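Local coordinates for protein peptidyl tryptophan dihydroxylase (Pseudomonas putida, PDB 7CTQ) that uses its FAD cofactor to dihydroxylate a peptidyl tryptophan, a step essential for making the tryptophylquinone cofactor of quinohemoprotein amine dehydrogenase, at residues P286-T291 and G369-A374; Q390-A395 and G416-M421. All coordinates share one frame; numbering follows the deposited sequence.

Interaction 1 (286-291 with 369-374) joins helix 285-294 to the start of strand 370-378. It comes first along the chain. Interaction 2 (390-395 with 416-421) lies farther out, where a short hairpin meets the C-terminal helix 416-428. The centres of the two contacts are about 24 Å apart, and their nearest atoms about 5 Å apart without touching. Strand 370-378 links them: it begins in interaction 1, and its Val377 touches Leu394 in segment 390-395. Both contacts lie on the same side of the chain's centre, their centres about 21 and 33 Å from it. The FAD pocket is formed by residues between 12 and 278, ahead of all four segments in sequence.

Interaction 1: residues P286-T291 and G369-A374; sequences PVVINT and GLVDEA
Helix 285-294 meets the turn of the antiparallel hairpin 359-367/370-378 here, through Val287, Asn290 and Thr291 on one side and Gly369, Leu370 and Val371 on the other. The axes of segments 286-291 and 370-374 lie at 75° and come within 6.8 Å. Asn290 ND2 donates to Gly369 O over 2.7 Å. The bond is nearly straight at the hydrogen, and the acceptor lies in the amide plane of Asn290. The donor nevertheless sits well above the carbonyl plane of Gly369. Tyr29 OH binds the other end of this amide, at OD1. Leu370 CD2 also packs against Asn290 ND2 at 3.6 Å. Thr291 OG1 lies beside its own backbone N (chi1 -46°). There it accepts from Val371 N at 2.8 Å and donates to Val287 O at 2.7 Å. Thr291 N bonds the same carbonyl oxygen from the opposite face of its plane. Val287 CG1 packs on Gly369 CA at 3.8 Å. Val371 CG2 also meets Val288 CG2, at 4.4 Å, and the side chain touches Leu301 and Phe305 of helix 299-327. The threonine hydroxyl thus relays a hydrogen bond from a strand amide to a helix carbonyl, and the amide of Asn290 is held at both its nitrogen and its oxygen.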
ATOM      1  N   PRO A 286       0.726 -14.457  -2.199  1.00 34.56           N
ATOM      2  CA  PRO A 286       0.771 -15.914  -1.972  1.00 41.39           C
ATOM      3  C   PRO A 286       0.595 -16.757  -3.230  1.00 39.04           C
ATOM      4  O   PRO A 286       1.268 -17.787  -3.352  1.00 34.59           O
ATOM      5  CB  PRO A 286      -0.359 -16.144  -0.955  1.00 33.15           C
ATOM      6  CG  PRO A 286      -0.443 -14.874  -0.209  1.00 38.53           C
ATOM      7  CD  PRO A 286      -0.173 -13.795  -1.231  1.00 38.35           C
ATOM      8  N   VAL A 287      -0.266 -16.369  -4.181  1.00 30.20           N
ATOM      9  CA  VAL A 287      -0.377 -17.210  -5.369  1.00 32.98           C
ATOM     10  C   VAL A 287       0.867 -17.073  -6.245  1.00 32.70           C
ATOM     11  O   VAL A 287       1.234 -18.016  -6.967  1.00 34.56           O
ATOM     12  CB  VAL A 287      -1.662 -16.929  -6.179  1.00 30.16           C
ATOM     13  CG1 VAL A 287      -2.893 -17.527  -5.486  1.00 33.57           C
ATOM     14  CG2 VAL A 287      -1.843 -15.435  -6.418  1.00 39.74           C
ATOM     15  N   VAL A 288       1.519 -15.909  -6.232  1.00 31.16           N
ATOM     16  CA  VAL A 288       2.748 -15.768  -7.012  1.00 31.44           C
ATOM     17  C   VAL A 288       3.816 -16.697  -6.441  1.00 36.50           C
ATOM     18  O   VAL A 288       4.461 -17.464  -7.171  1.00 32.39           O
ATOM     19  CB  VAL A 288       3.206 -14.295  -7.042  1.00 33.70           C
ATOM     20  CG1 VAL A 288       4.611 -14.162  -7.639  1.00 26.97           C
ATOM     21  CG2 VAL A 288       2.209 -13.432  -7.873  1.00 29.01           C
ATOM     22  N   ILE A 289       3.980 -16.669  -5.116  1.00 33.93           N
ATOM     23  CA  ILE A 289       4.905 -17.578  -4.429  1.00 34.74           C
ATOM     24  C   ILE A 289       4.542 -19.031  -4.721  1.00 36.85           C
ATOM     25  O   ILE A 289       5.404 -19.856  -5.047  1.00 40.73           O
ATOM     26  CB  ILE A 289       4.898 -17.267  -2.922  1.00 36.29           C
ATOM     27  CG1 ILE A 289       5.363 -15.826  -2.705  1.00 33.39           C
ATOM     28  CG2 ILE A 289       5.768 -18.263  -2.114  1.00 33.51           C
ATOM     29  CD1 ILE A 289       5.143 -15.294  -1.308  1.00 36.71           C
ATOM     30  N   ASN A 290       3.252 -19.361  -4.609  1.00 36.59           N
ATOM     31  CA  ASN A 290       2.789 -20.717  -4.882  1.00 37.80           C
ATOM     32  C   ASN A 290       3.194 -21.168  -6.282  1.00 42.02           C
ATOM     33  O   ASN A 290       3.608 -22.323  -6.483  1.00 31.88           O
ATOM     34  CB  ASN A 290       1.266 -20.778  -4.698  1.00 32.24           C
ATOM     35  CG  ASN A 290       0.715 -22.175  -4.841  1.00 35.60           C
ATOM     36  OD1 ASN A 290       1.159 -23.105  -4.159  1.00 38.07           O
ATOM     37  ND2 ASN A 290      -0.260 -22.339  -5.738  1.00 35.94           N
ATOM     38  N   THR A 291       3.117 -20.262  -7.259  1.00 33.52           N
ATOM     39  CA  THR A 291       3.586 -20.592  -8.597  1.00 33.14           C
ATOM     40  C   THR A 291       5.099 -20.761  -8.613  1.00 38.05           C
ATOM     41  O   THR A 291       5.616 -21.709  -9.212  1.00 37.21           O
ATOM     42  CB  THR A 291       3.153 -19.521  -9.597  1.00 36.02           C
ATOM     43  OG1 THR A 291       1.766 -19.204  -9.381  1.00 33.54           O
ATOM     44  CG2 THR A 291       3.346 -20.031 -11.046  1.00 31.39           C
ATOM     45  N   GLY A 369      -4.951 -21.093  -8.168  1.00 29.94           N
ATOM     46  CA  GLY A 369      -3.842 -20.748  -7.304  1.00 31.22           C
ATOM     47  C   GLY A 369      -2.503 -20.606  -7.994  1.00 30.39           C
ATOM     48  O   GLY A 369      -1.481 -20.495  -7.312  1.00 28.36           O
ATOM     49  N   LEU A 370      -2.464 -20.639  -9.317  1.00 28.18           N
ATOM     50  CA  LEU A 370      -1.208 -20.550 -10.042  1.00 36.14           C
ATOM     51  C   LEU A 370      -1.316 -19.505 -11.142  1.00 34.82           C
ATOM     52  O   LEU A 370      -2.371 -19.347 -11.766  1.00 34.96           O
ATOM     53  CB  LEU A 370      -0.826 -21.886 -10.675  1.00 35.37           C
ATOM     54  CG  LEU A 370      -0.591 -23.096  -9.759  1.00 30.72           C
ATOM     55  CD1 LEU A 370      -0.718 -24.401 -10.571  1.00 31.58           C
ATOM     56  CD2 LEU A 370       0.762 -22.995  -9.099  1.00 29.65           C
ATOM     57  N   VAL A 371      -0.210 -18.809 -11.391  1.00 39.85           N
ATOM     58  CA  VAL A 371      -0.145 -17.899 -12.527  1.00 27.44           C
ATOM     59  C   VAL A 371       0.039 -18.741 -13.777  1.00 40.60           C
ATOM     60  O   VAL A 371       0.984 -19.528 -13.883  1.00 36.16           O
ATOM     61  CB  VAL A 371       0.984 -16.868 -12.363  1.00 34.50           C
ATOM     62  CG1 VAL A 371       1.098 -15.963 -13.621  1.00 27.59           C
ATOM     63  CG2 VAL A 371       0.747 -16.026 -11.121  1.00 31.35           C
ATOM     64  N   ASP A 372      -0.905 -18.627 -14.692  1.00 35.53           N
ATOM     65  CA  ASP A 372      -0.833 -19.301 -15.974  1.00 42.04           C
ATOM     66  C   ASP A 372      -0.816 -18.209 -17.024  1.00 32.97           C
ATOM     67  O   ASP A 372      -0.551 -17.046 -16.713  1.00 36.30           O
ATOM     68  CB  ASP A 372      -2.018 -20.264 -16.144  1.00 40.28           C
ATOM     69  CG  ASP A 372      -1.701 -21.459 -17.044  1.00 51.58           C
ATOM     70  OD1 ASP A 372      -1.078 -21.274 -18.120  1.00 47.29           O
ATOM     71  OD2 ASP A 372      -2.093 -22.601 -16.679  1.00 63.06           O
ATOM     72  N   GLU A 373      -1.104 -18.568 -18.262  1.00 37.10           N
ATOM     73  CA  GLU A 373      -1.103 -17.637 -19.367  1.00 36.55           C
ATOM     74  C   GLU A 373      -2.333 -17.951 -20.203  1.00 44.69           C
ATOM     75  O   GLU A 373      -2.688 -19.121 -20.367  1.00 38.76           O
ATOM     76  CB  GLU A 373       0.183 -17.784 -20.183  1.00 44.45           C
ATOM     77  CG  GLU A 373       0.512 -16.627 -21.072  1.00 49.12           C
ATOM     78  CD  GLU A 373       1.650 -16.955 -22.031  1.00 57.35           C
ATOM     79  OE1 GLU A 373       1.755 -18.132 -22.442  1.00 61.88           O
ATOM     80  OE2 GLU A 373       2.433 -16.040 -22.372  1.00 60.51           O
ATOM     81  N   ALA A 374      -3.004 -16.915 -20.700  1.00 36.64           N
ATOM     82  CA  ALA A 374      -4.176 -17.138 -21.533  1.00 32.01           C
ATOM     83  C   ALA A 374      -4.354 -15.937 -22.434  1.00 36.93           C
ATOM     84  O   ALA A 374      -3.836 -14.853 -22.160  1.00 30.30           O
ATOM     85  CB  ALA A 374      -5.445 -17.373 -20.695  1.00 34.77           C
TER

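Interaction 2: residues Q390-A395 and G416-M421; sequences QGVELA and GEQQRM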
ATOM      1  N   GLN A 390     -17.361 -14.245 -15.422  1.00 56.32           N
ATOM      2  CA  GLN A 390     -18.106 -15.362 -14.825  1.00 53.51           C
ATOM      3  C   GLN A 390     -17.968 -16.638 -15.654  1.00 52.96           C
ATOM      4  O   GLN A 390     -18.943 -17.347 -15.903  1.00 60.66           O
ATOM      5  CB  GLN A 390     -19.582 -15.001 -14.636  1.00 56.14           C
ATOM      6  CG  GLN A 390     -19.835 -13.983 -13.532  1.00 53.32           C
ATOM      7  CD  GLN A 390     -19.576 -14.546 -12.132  1.00 66.25           C
ATOM      8  OE1 GLN A 390     -20.199 -15.530 -11.725  1.00 75.99           O
ATOM      9  NE2 GLN A 390     -18.664 -13.909 -11.384  1.00 57.61           N
ATOM     10  N   GLY A 391     -16.746 -16.914 -16.117  1.00 53.07           N
ATOM     11  CA  GLY A 391     -16.441 -18.114 -16.865  1.00 45.70           C
ATOM     12  C   GLY A 391     -16.442 -17.955 -18.369  1.00 54.19           C
ATOM     13  O   GLY A 391     -15.912 -18.828 -19.070  1.00 58.73           O
ATOM     14  N   VAL A 392     -17.030 -16.880 -18.885  1.00 49.00           N
ATOM     15  CA  VAL A 392     -17.108 -16.648 -20.322  1.00 46.71           C
ATOM     16  C   VAL A 392     -15.822 -15.957 -20.752  1.00 51.55           C
ATOM     17  O   VAL A 392     -15.612 -14.784 -20.440  1.00 42.89           O
ATOM     18  CB  VAL A 392     -18.333 -15.803 -20.688  1.00 45.45           C
ATOM     19  CG1 VAL A 392     -18.505 -15.758 -22.204  1.00 33.37           C
ATOM     20  CG2 VAL A 392     -19.570 -16.355 -20.001  1.00 46.59           C
ATOM     21  N   GLU A 393     -14.956 -16.682 -21.455  1.00 49.28           N
ATOM     22  CA  GLU A 393     -13.739 -16.077 -21.976  1.00 49.17           C
ATOM     23  C   GLU A 393     -14.083 -15.079 -23.073  1.00 37.06           C
ATOM     24  O   GLU A 393     -14.898 -15.363 -23.954  1.00 40.63           O
ATOM     25  CB  GLU A 393     -12.792 -17.145 -22.526  1.00 47.57           C
ATOM     26  CG  GLU A 393     -12.452 -18.253 -21.556  1.00 57.56           C
ATOM     27  CD  GLU A 393     -11.301 -19.110 -22.053  1.00 66.60           C
ATOM     28  OE1 GLU A 393     -10.203 -19.001 -21.474  1.00 64.62           O
ATOM     29  OE2 GLU A 393     -11.488 -19.878 -23.025  1.00 71.77           O
ATOM     30  N   LEU A 394     -13.430 -13.920 -23.036  1.00 37.28           N
ATOM     31  CA  LEU A 394     -13.730 -12.834 -23.964  1.00 32.28           C
ATOM     32  C   LEU A 394     -12.882 -12.842 -25.227  1.00 33.96           C
ATOM     33  O   LEU A 394     -13.331 -12.340 -26.264  1.00 39.46           O
ATOM     34  CB  LEU A 394     -13.549 -11.492 -23.260  1.00 34.26           C
ATOM     35  CG  LEU A 394     -14.398 -11.280 -22.015  1.00 37.43           C
ATOM     36  CD1 LEU A 394     -13.957  -9.984 -21.345  1.00 37.67           C
ATOM     37  CD2 LEU A 394     -15.873 -11.236 -22.371  1.00 38.16           C
ATOM     38  N   ALA A 395     -11.654 -13.357 -25.173  1.00 31.04           N
ATOM     39  CA  ALA A 395     -10.801 -13.300 -26.359  1.00 32.73           C
ATOM     40  C   ALA A 395     -11.413 -13.968 -27.588  1.00 35.62           C
ATOM     41  O   ALA A 395     -11.279 -13.401 -28.689  1.00 36.09           O
ATOM     42  CB  ALA A 395      -9.425 -13.910 -26.046  1.00 38.80           C
ATOM     43  N   GLY A 416     -28.998 -16.466 -22.405  1.00 52.38           N
ATOM     44  CA  GLY A 416     -29.437 -15.088 -22.589  1.00 57.06           C
ATOM     45  C   GLY A 416     -28.866 -14.136 -21.559  1.00 54.89           C
ATOM     46  O   GLY A 416     -28.584 -12.974 -21.867  1.00 60.85           O
ATOM     47  N   GLU A 417     -28.669 -14.614 -20.329  1.00 50.12           N
ATOM     48  CA  GLU A 417     -28.099 -13.767 -19.290  1.00 59.91           C
ATOM     49  C   GLU A 417     -26.610 -13.542 -19.518  1.00 59.50           C
ATOM     50  O   GLU A 417     -26.104 -12.434 -19.300  1.00 56.01           O
ATOM     51  CB  GLU A 417     -28.365 -14.383 -17.914  1.00 54.46           C
ATOM     52  CG  GLU A 417     -27.336 -14.029 -16.858  1.00 66.92           C
ATOM     53  CD  GLU A 417     -27.245 -15.071 -15.766  1.00 76.63           C
ATOM     54  OE1 GLU A 417     -27.282 -14.697 -14.572  1.00 79.50           O
ATOM     55  OE2 GLU A 417     -27.138 -16.268 -16.110  1.00 82.55           O
ATOM     56  N   GLN A 418     -25.893 -14.579 -19.957  1.00 52.49           N
ATOM     57  CA  GLN A 418     -24.493 -14.395 -20.324  1.00 54.47           C
ATOM     58  C   GLN A 418     -24.357 -13.509 -21.560  1.00 43.98           C
ATOM     59  O   GLN A 418     -23.429 -12.697 -21.647  1.00 43.68           O
ATOM     60  CB  GLN A 418     -23.817 -15.751 -20.549  1.00 54.63           C
ATOM     61  CG  GLN A 418     -23.643 -16.575 -19.272  1.00 54.21           C
ATOM     62  CD  GLN A 418     -22.995 -17.927 -19.528  1.00 52.90           C
ATOM     63  OE1 GLN A 418     -23.228 -18.551 -20.564  1.00 48.01           O
ATOM     64  NE2 GLN A 418     -22.182 -18.387 -18.581  1.00 51.57           N
ATOM     65  N   GLN A 419     -25.277 -13.648 -22.520  1.00 43.62           N
ATOM     66  CA  GLN A 419     -25.301 -12.762 -23.682  1.00 45.64           C
ATOM     67  C   GLN A 419     -25.454 -11.301 -23.278  1.00 50.76           C
ATOM     68  O   GLN A 419     -24.811 -10.423 -23.864  1.00 43.55           O
ATOM     69  CB  GLN A 419     -26.447 -13.135 -24.619  1.00 52.22           C
ATOM     70  CG  GLN A 419     -26.388 -14.513 -25.207  1.00 46.82           C
ATOM     71  CD  GLN A 419     -27.316 -14.639 -26.385  1.00 56.99           C
ATOM     72  OE1 GLN A 419     -27.831 -13.639 -26.892  1.00 61.66           O
ATOM     73  NE2 GLN A 419     -27.551 -15.867 -26.825  1.00 52.48           N
ATOM     74  N   ARG A 420     -26.343 -11.015 -22.317  1.00 46.06           N
ATOM     75  CA  ARG A 420     -26.537  -9.636 -21.884  1.00 45.88           C
ATOM     76  C   ARG A 420     -25.339  -9.143 -21.088  1.00 43.48           C
ATOM     77  O   ARG A 420     -24.973  -7.966 -21.179  1.00 44.86           O
ATOM     78  CB  ARG A 420     -27.825  -9.507 -21.060  1.00 54.60           C
ATOM     79  CG  ARG A 420     -29.117  -9.621 -21.881  1.00 54.20           C
ATOM     80  CD  ARG A 420     -30.366  -9.317 -21.041  1.00 59.10           C
ATOM     81  NE  ARG A 420     -30.436 -10.154 -19.842  1.00 60.73           N
ATOM     82  CZ  ARG A 420     -31.065 -11.330 -19.780  1.00 70.12           C
ATOM     83  NH1 ARG A 420     -31.680 -11.815 -20.860  1.00 57.38           N
ATOM     84  NH2 ARG A 420     -31.074 -12.025 -18.646  1.00 58.26           N
ATOM     85  N   MET A 421     -24.706 -10.039 -20.330  1.00 41.03           N
ATOM     86  CA  MET A 421     -23.491  -9.689 -19.606  1.00 41.07           C
ATOM     87  C   MET A 421     -22.372  -9.303 -20.567  1.00 43.26           C
ATOM     88  O   MET A 421     -21.677  -8.302 -20.359  1.00 36.43           O
ATOM     89  CB  MET A 421     -23.071 -10.861 -18.723  1.00 47.20           C
ATOM     90  CG  MET A 421     -21.823 -10.654 -17.896  1.00 43.43           C
ATOM     91  SD  MET A 421     -21.242 -12.223 -17.185  1.00 50.61           S
ATOM     92  CE  MET A 421     -21.135 -13.256 -18.654  1.00 44.06           C
TER
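Val392 puts CG1 anti to its backbone N (chi1 -171°), which leaves CG2 anti to the carbonyl carbon; CG2 is the methyl that meets both Gln418 and Met421 of the facing helix. Met421 sends CG anti to its backbone N, and a bend at chi3 (53°) then sets CE near the valine. Val392 CG2 and Met421 CE are 3.7 Å apart. The two side chains slide past each other in opposite directions. Gln418 approaches differently. Its chain is extended beyond CG, and its amide end lies against the same methyl. Val392 CG2 is 3.6 Å from Gln418 NE2 and 3.8 Å from Gln418 CD. The carbon chain also takes part, with Gln418 CG 4.1 Å from Val392 CG2. One branch of a single valine therefore touches two residues that are three positions apart on the helix. Gln390 adds a looser contact at the edge. Its CB is 4.1 Å from Met421 SD, while the rest of its side chain leads away from the helix. All these touches are van der Waals contacts. The buried area is small, 172 Å² over both sides, and none of the four touching residues is buried. Nearby residues extend the apolar patch: Val392 also packs on Leu414 and Val422, and Met421 on Leu389. Farther along, Leu394 reaches Trp425 of the same helix. The arrangement is that of a small two-stranded hairpin, 388-389 with 392-393, laid against the first turns of a helix at the C-terminal end of the chain.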